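Local coordinates for putative cell adhesion protein (Parabacteroides distasonis, PDB 3LIU), which is probably a fimbrial (pilus) subunit of the FimA/Mfa1 family, with a likely part in cell adhesion, at residues V240-L245 with A266-H271; G313-L318 with L364-P369. One frame throughout, in Å; residues are numbered along the deposited sequence.

Contact 1: V240-L245 with A266-H271; sequences VGLLFL and ALAKKH
By CA atoms, G241 and L267 are nearest, 4.1 Å apart. No hydrogen bond crosses between V240-L245 and A266-H271. A CA-H...O contact does: G241 CA lies 3.4 Å from L267 O, with an angle of 146° at the hydrogen. A CB on G241 would clash with that oxygen and with A268 N, so the close approach depends on the missing side chain. L267 has CG beside its backbone N and anti to its carbonyl carbon (chi1 -63°). Its CB rests 3.7 Å from G241 CA, and the extended branch brings CD1 alongside V240 N. The backbones of G241 and L267 each hydrogen-bond to I205. The contact thus joins the loop after strand 238-240 to the start of strand 268-270, two strands that both pair antiparallel with strand 193-213. The A268 methyl points toward the loop, and its CB sits 3.5 Å from G241 O. L242 also has CG beside its own N (chi1 -63°). This turns the side chain to the same methyl, with L242 CG 3.9 Å and CD2 4.0 Å from A268 CB. L242 also touches F204, and A268 touches E202, both on strand 193-213.

Contact 2: G313-L318 with L364-P369; sequences GDYTYL and LTIIGP
The ring of Y315 lies flat over the G368-P369 backbone, just after strand 358-366. This is a flat face laid on a nearly level surface. CG of Y315 is anti to the backbone N (chi1 171°), which sends the ring across from strand 308-319. G368 O lies 3.5 Å from the ring plane, beneath its centre. At one side of the ring, Y315 CD1 meets I366 CG2 at 3.6 Å. At the other, Y315 CE2 meets P369 CD at 3.9 Å. The tip fits closely over the glycine, with Y315 OH 3.2 Å from G368 CA. Y317 adds a looser touch, its CE1 4.4 Å from P369 CG. The contact sits between the sheet holding strands 193-213 and 308-319 and the end of strand 358-366. An alanine in place of Y315 would remove the ring and hydroxyl and would probably loosen the packing of I366, G368 and P369. No hydrogen bond joins the two segments. Polar atoms find their bonds outside the pair: Y315 OH with S195 OG, and G368 O with Y333 OH. Van der Waals contact of an aromatic ring with backbone and apolar groups therefore carries the contact, while neighbouring strands satisfy the tyrosine hydroxyl and the glycine carbonyl.

The contacts come in series along the chain: contact 1 closes at H271 before contact 2 opens at G313. Their centres are 21 Å apart, and their nearest atoms about 8 Å, so they do not touch. Strand 193-213 is common to both. It pairs antiparallel with strands 238-240 and 268-270 of contact 1 and with strand 308-319 of contact 2. Contact 1 stays within this sheet and the loop beside it. Contact 2 reaches from the sheet to strand 358-366, which belongs to another set of strands. Both lie on the same side of the chain's centre. Strand 193-213, broken by a bulge or short loop, runs past both in this probable pilus subunit.

Contact 1: V240-L245 with A266-H271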
loop_
_atom_site.group_PDB
_atom_site.type_symbol
_atom_site.label_atom_id
_atom_site.label_comp_id
_atom_site.label_asym_id
_atom_site.label_seq_id
_atom_site.Cartn_x
_atom_site.Cartn_y
_atom_site.Cartn_z
ATOM N N VAL A 240 0.921 -3.423 13.145
ATOM C CA VAL A 240 1.866 -4.480 13.371
ATOM C C VAL A 240 1.096 -5.792 13.511
ATOM O O VAL A 240 -0.002 -5.838 14.110
ATOM C CB VAL A 240 2.782 -4.230 14.613
ATOM C CG1 VAL A 240 1.986 -4.240 15.969
ATOM C CG2 VAL A 240 3.900 -5.232 14.641
ATOM N N GLY A 241 1.683 -6.866 12.992
ATOM C CA GLY A 241 0.977 -8.156 12.896
ATOM C C GLY A 241 0.848 -8.956 14.186
ATOM O O GLY A 241 -0.102 -9.754 14.358
ATOM N N LEU A 242 1.800 -8.740 15.087
ATOM C CA LEU A 242 1.847 -9.406 16.379
ATOM C C LEU A 242 2.238 -8.432 17.488
ATOM O O LEU A 242 2.947 -7.445 17.235
ATOM C CB LEU A 242 2.906 -10.535 16.337
ATOM C CG LEU A 242 2.634 -11.663 15.350
ATOM C CD1 LEU A 242 3.932 -12.469 15.080
ATOM C CD2 LEU A 242 1.472 -12.508 15.838
ATOM N N LEU A 243 1.791 -8.734 18.712
ATOM C CA LEU A 243 2.201 -8.019 19.906
ATOM C C LEU A 243 3.091 -8.936 20.771
ATOM O O LEU A 243 2.973 -10.147 20.742
ATOM C CB LEU A 243 0.999 -7.531 20.706
ATOM C CG LEU A 243 0.006 -6.623 19.987
ATOM C CD1 LEU A 243 -1.286 -6.353 20.868
ATOM C CD2 LEU A 243 0.703 -5.344 19.630
ATOM N N PHE A 244 4.011 -8.340 21.516
ATOM C CA PHE A 244 4.935 -9.112 22.339
ATOM C C PHE A 244 4.817 -8.648 23.798
ATOM O O PHE A 244 4.116 -7.667 24.102
ATOM C CB PHE A 244 6.363 -9.024 21.762
ATOM C CG PHE A 244 6.479 -9.638 20.401
ATOM C CD1 PHE A 244 6.220 -8.891 19.256
ATOM C CD2 PHE A 244 6.754 -11.001 20.260
ATOM C CE1 PHE A 244 6.290 -9.490 17.984
ATOM C CE2 PHE A 244 6.809 -11.583 19.001
ATOM C CZ PHE A 244 6.587 -10.817 17.870
ATOM N N LEU A 245 5.401 -9.400 24.720
ATOM C CA LEU A 245 5.266 -9.030 26.151
ATOM C C LEU A 245 6.071 -7.752 26.444
ATOM O O LEU A 245 7.153 -7.527 25.876
ATOM C CB LEU A 245 5.687 -10.175 27.091
ATOM C CG LEU A 245 4.617 -11.233 27.316
ATOM C CD1 LEU A 245 5.222 -12.319 28.154
ATOM C CD2 LEU A 245 3.365 -10.627 27.965
ATOM N N ALA A 266 -4.241 -9.174 9.954
ATOM C CA ALA A 266 -3.931 -9.362 8.527
ATOM C C ALA A 266 -2.423 -9.224 8.256
ATOM O O ALA A 266 -1.912 -9.686 7.230
ATOM C CB ALA A 266 -4.741 -8.356 7.651
ATOM N N LEU A 267 -1.704 -8.585 9.168
ATOM C CA LEU A 267 -0.262 -8.386 8.994
ATOM C C LEU A 267 0.640 -9.464 9.609
ATOM O O LEU A 267 1.841 -9.238 9.768
ATOM C CB LEU A 267 0.135 -7.005 9.533
ATOM C CG LEU A 267 -0.517 -5.830 8.795
ATOM C CD1 LEU A 267 0.008 -4.503 9.383
ATOM C CD2 LEU A 267 -0.236 -5.923 7.279
ATOM N N ALA A 268 0.071 -10.622 9.967
ATOM C CA ALA A 268 0.863 -11.826 10.339
ATOM C C ALA A 268 0.337 -13.071 9.634
ATOM O O ALA A 268 -0.879 -13.201 9.381
ATOM C CB ALA A 268 0.861 -12.036 11.874
ATOM N N LYS A 269 1.245 -13.970 9.284
ATOM C CA LYS A 269 0.861 -15.237 8.689
ATOM C C LYS A 269 1.759 -16.349 9.192
ATOM O O LYS A 269 3.004 -16.296 9.047
ATOM C CB LYS A 269 0.990 -15.177 7.175
ATOM C CG LYS A 269 0.527 -16.414 6.436
ATOM C CD LYS A 269 -0.926 -16.336 6.009
ATOM C CE LYS A 269 -1.372 -17.602 5.269
ATOM N NZ LYS A 269 -1.814 -18.660 6.209
ATOM N N LYS A 270 1.115 -17.361 9.746
ATOM C CA LYS A 270 1.757 -18.620 10.095
ATOM C C LYS A 270 2.051 -19.435 8.818
ATOM O O LYS A 270 1.242 -19.440 7.907
ATOM C CB LYS A 270 0.828 -19.390 11.037
ATOM C CG LYS A 270 1.384 -20.706 11.571
ATOM C CD LYS A 270 0.469 -21.291 12.675
ATOM C CE LYS A 270 1.111 -22.514 13.343
ATOM N NZ LYS A 270 0.746 -22.637 14.795
ATOM N N HIS A 271 3.214 -20.086 8.762
ATOM C CA HIS A 271 3.591 -20.967 7.648
ATOM C C HIS A 271 3.234 -22.410 7.975
ATOM O O HIS A 271 3.752 -22.965 8.910
ATOM C CB HIS A 271 5.100 -20.887 7.364
ATOM C CG HIS A 271 5.530 -21.616 6.116
ATOM N ND1 HIS A 271 5.096 -21.261 4.857
ATOM C CD2 HIS A 271 6.391 -22.649 5.935
ATOM C CE1 HIS A 271 5.649 -22.055 3.956
ATOM N NE2 HIS A 271 6.451 -22.896 4.582
#

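Contact 2: G313-L318 with L364-P369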
loop_
_atom_site.group_PDB
_atom_site.type_symbol
_atom_site.label_atom_id
_atom_site.label_comp_id
_atom_site.label_asym_id
_atom_site.label_seq_id
_atom_site.Cartn_x
_atom_site.Cartn_y
_atom_site.Cartn_z
ATOM N N GLY A 313 11.726 -18.615 12.436
ATOM C CA GLY A 313 11.852 -20.045 12.124
ATOM C C GLY A 313 12.959 -20.715 12.915
ATOM O O GLY A 313 13.579 -20.102 13.783
ATOM N N ASP A 314 13.220 -21.975 12.603
ATOM C CA ASP A 314 14.178 -22.781 13.357
ATOM C C ASP A 314 15.413 -22.918 12.504
ATOM O O ASP A 314 15.318 -23.373 11.366
ATOM C CB ASP A 314 13.602 -24.170 13.674
ATOM C CG ASP A 314 12.351 -24.100 14.541
ATOM O OD1 ASP A 314 12.046 -23.028 15.109
ATOM O OD2 ASP A 314 11.647 -25.118 14.613
ATOM N N TYR A 315 16.561 -22.513 13.045
ATOM C CA TYR A 315 17.809 -22.501 12.276
ATOM C C TYR A 315 18.731 -23.527 12.877
ATOM O O TYR A 315 18.967 -23.557 14.097
ATOM C CB TYR A 315 18.446 -21.105 12.298
ATOM C CG TYR A 315 19.845 -21.038 11.717
ATOM C CD1 TYR A 315 20.064 -20.956 10.333
ATOM C CD2 TYR A 315 20.946 -21.069 12.546
ATOM C CE1 TYR A 315 21.369 -20.902 9.816
ATOM C CE2 TYR A 315 22.237 -21.016 12.047
ATOM C CZ TYR A 315 22.453 -20.933 10.701
ATOM O OH TYR A 315 23.755 -20.903 10.274
ATOM N N THR A 316 19.263 -24.361 12.010
ATOM C CA THR A 316 20.159 -25.428 12.412
ATOM C C THR A 316 21.541 -25.208 11.775
ATOM O O THR A 316 21.645 -24.940 10.573
ATOM C CB THR A 316 19.561 -26.794 11.966
ATOM O OG1 THR A 316 18.229 -26.918 12.491
ATOM C CG2 THR A 316 20.424 -27.946 12.427
ATOM N N TYR A 317 22.593 -25.330 12.584
ATOM C CA TYR A 317 23.955 -25.176 12.097
ATOM C C TYR A 317 24.864 -26.237 12.709
ATOM O O TYR A 317 24.530 -26.848 13.719
ATOM C CB TYR A 317 24.476 -23.794 12.429
ATOM C CG TYR A 317 24.530 -23.514 13.909
ATOM C CD1 TYR A 317 23.363 -23.224 14.625
ATOM C CD2 TYR A 317 25.749 -23.512 14.589
ATOM C CE1 TYR A 317 23.414 -22.944 15.965
ATOM C CE2 TYR A 317 25.808 -23.263 15.943
ATOM C CZ TYR A 317 24.644 -22.980 16.633
ATOM O OH TYR A 317 24.685 -22.744 17.994
ATOM N N LEU A 318 26.001 -26.461 12.061
ATOM C CA LEU A 318 27.030 -27.387 12.552
ATOM C C LEU A 318 28.251 -26.580 12.920
ATOM O O LEU A 318 28.939 -26.074 12.039
ATOM C CB LEU A 318 27.394 -28.424 11.494
ATOM C CG LEU A 318 28.385 -29.504 11.952
ATOM C CD1 LEU A 318 27.792 -30.388 13.069
ATOM C CD2 LEU A 318 28.761 -30.345 10.755
ATOM N N LEU A 364 15.176 -14.010 1.202
ATOM C CA LEU A 364 16.136 -13.992 2.291
ATOM C C LEU A 364 17.172 -15.095 2.194
ATOM O O LEU A 364 16.855 -16.225 1.810
ATOM C CB LEU A 364 15.388 -14.106 3.619
ATOM C CG LEU A 364 14.415 -12.977 3.902
ATOM C CD1 LEU A 364 13.845 -13.134 5.360
ATOM C CD2 LEU A 364 15.094 -11.635 3.676
ATOM N N THR A 365 18.419 -14.763 2.515
ATOM C CA THR A 365 19.469 -15.768 2.648
ATOM C C THR A 365 19.863 -15.728 4.115
ATOM O O THR A 365 20.417 -14.729 4.584
ATOM C CB THR A 365 20.702 -15.484 1.773
ATOM O OG1 THR A 365 20.319 -15.496 0.394
ATOM C CG2 THR A 365 21.823 -16.547 1.993
ATOM N N ILE A 366 19.550 -16.794 4.844
ATOM C CA ILE A 366 19.865 -16.862 6.265
ATOM C C ILE A 366 21.226 -17.509 6.447
ATOM O O ILE A 366 21.460 -18.609 5.953
ATOM C CB ILE A 366 18.747 -17.627 6.997
ATOM C CG1 ILE A 366 17.475 -16.763 6.948
ATOM C CG2 ILE A 366 19.175 -17.976 8.442
ATOM C CD1 ILE A 366 16.289 -17.513 7.066
ATOM N N ILE A 367 22.138 -16.826 7.134
ATOM C CA ILE A 367 23.533 -17.271 7.230
ATOM C C ILE A 367 24.034 -17.509 8.666
ATOM O O ILE A 367 25.228 -17.658 8.904
ATOM C CB ILE A 367 24.490 -16.289 6.477
ATOM C CG1 ILE A 367 24.545 -14.927 7.174
ATOM C CG2 ILE A 367 24.031 -16.142 4.983
ATOM C CD1 ILE A 367 25.773 -14.101 6.762
ATOM N N GLY A 368 23.117 -17.579 9.622
ATOM C CA GLY A 368 23.488 -17.760 11.022
ATOM C C GLY A 368 22.241 -17.685 11.864
ATOM O O GLY A 368 21.145 -17.489 11.321
ATOM N N PRO A 369 22.381 -17.876 13.193
ATOM C CA PRO A 369 21.224 -17.868 14.063
ATOM C C PRO A 369 20.657 -16.457 14.158
ATOM O O PRO A 369 21.400 -15.475 14.160
ATOM C CB PRO A 369 21.788 -18.297 15.421
ATOM C CG PRO A 369 23.217 -18.661 15.197
ATOM C CD PRO A 369 23.632 -17.943 13.965
#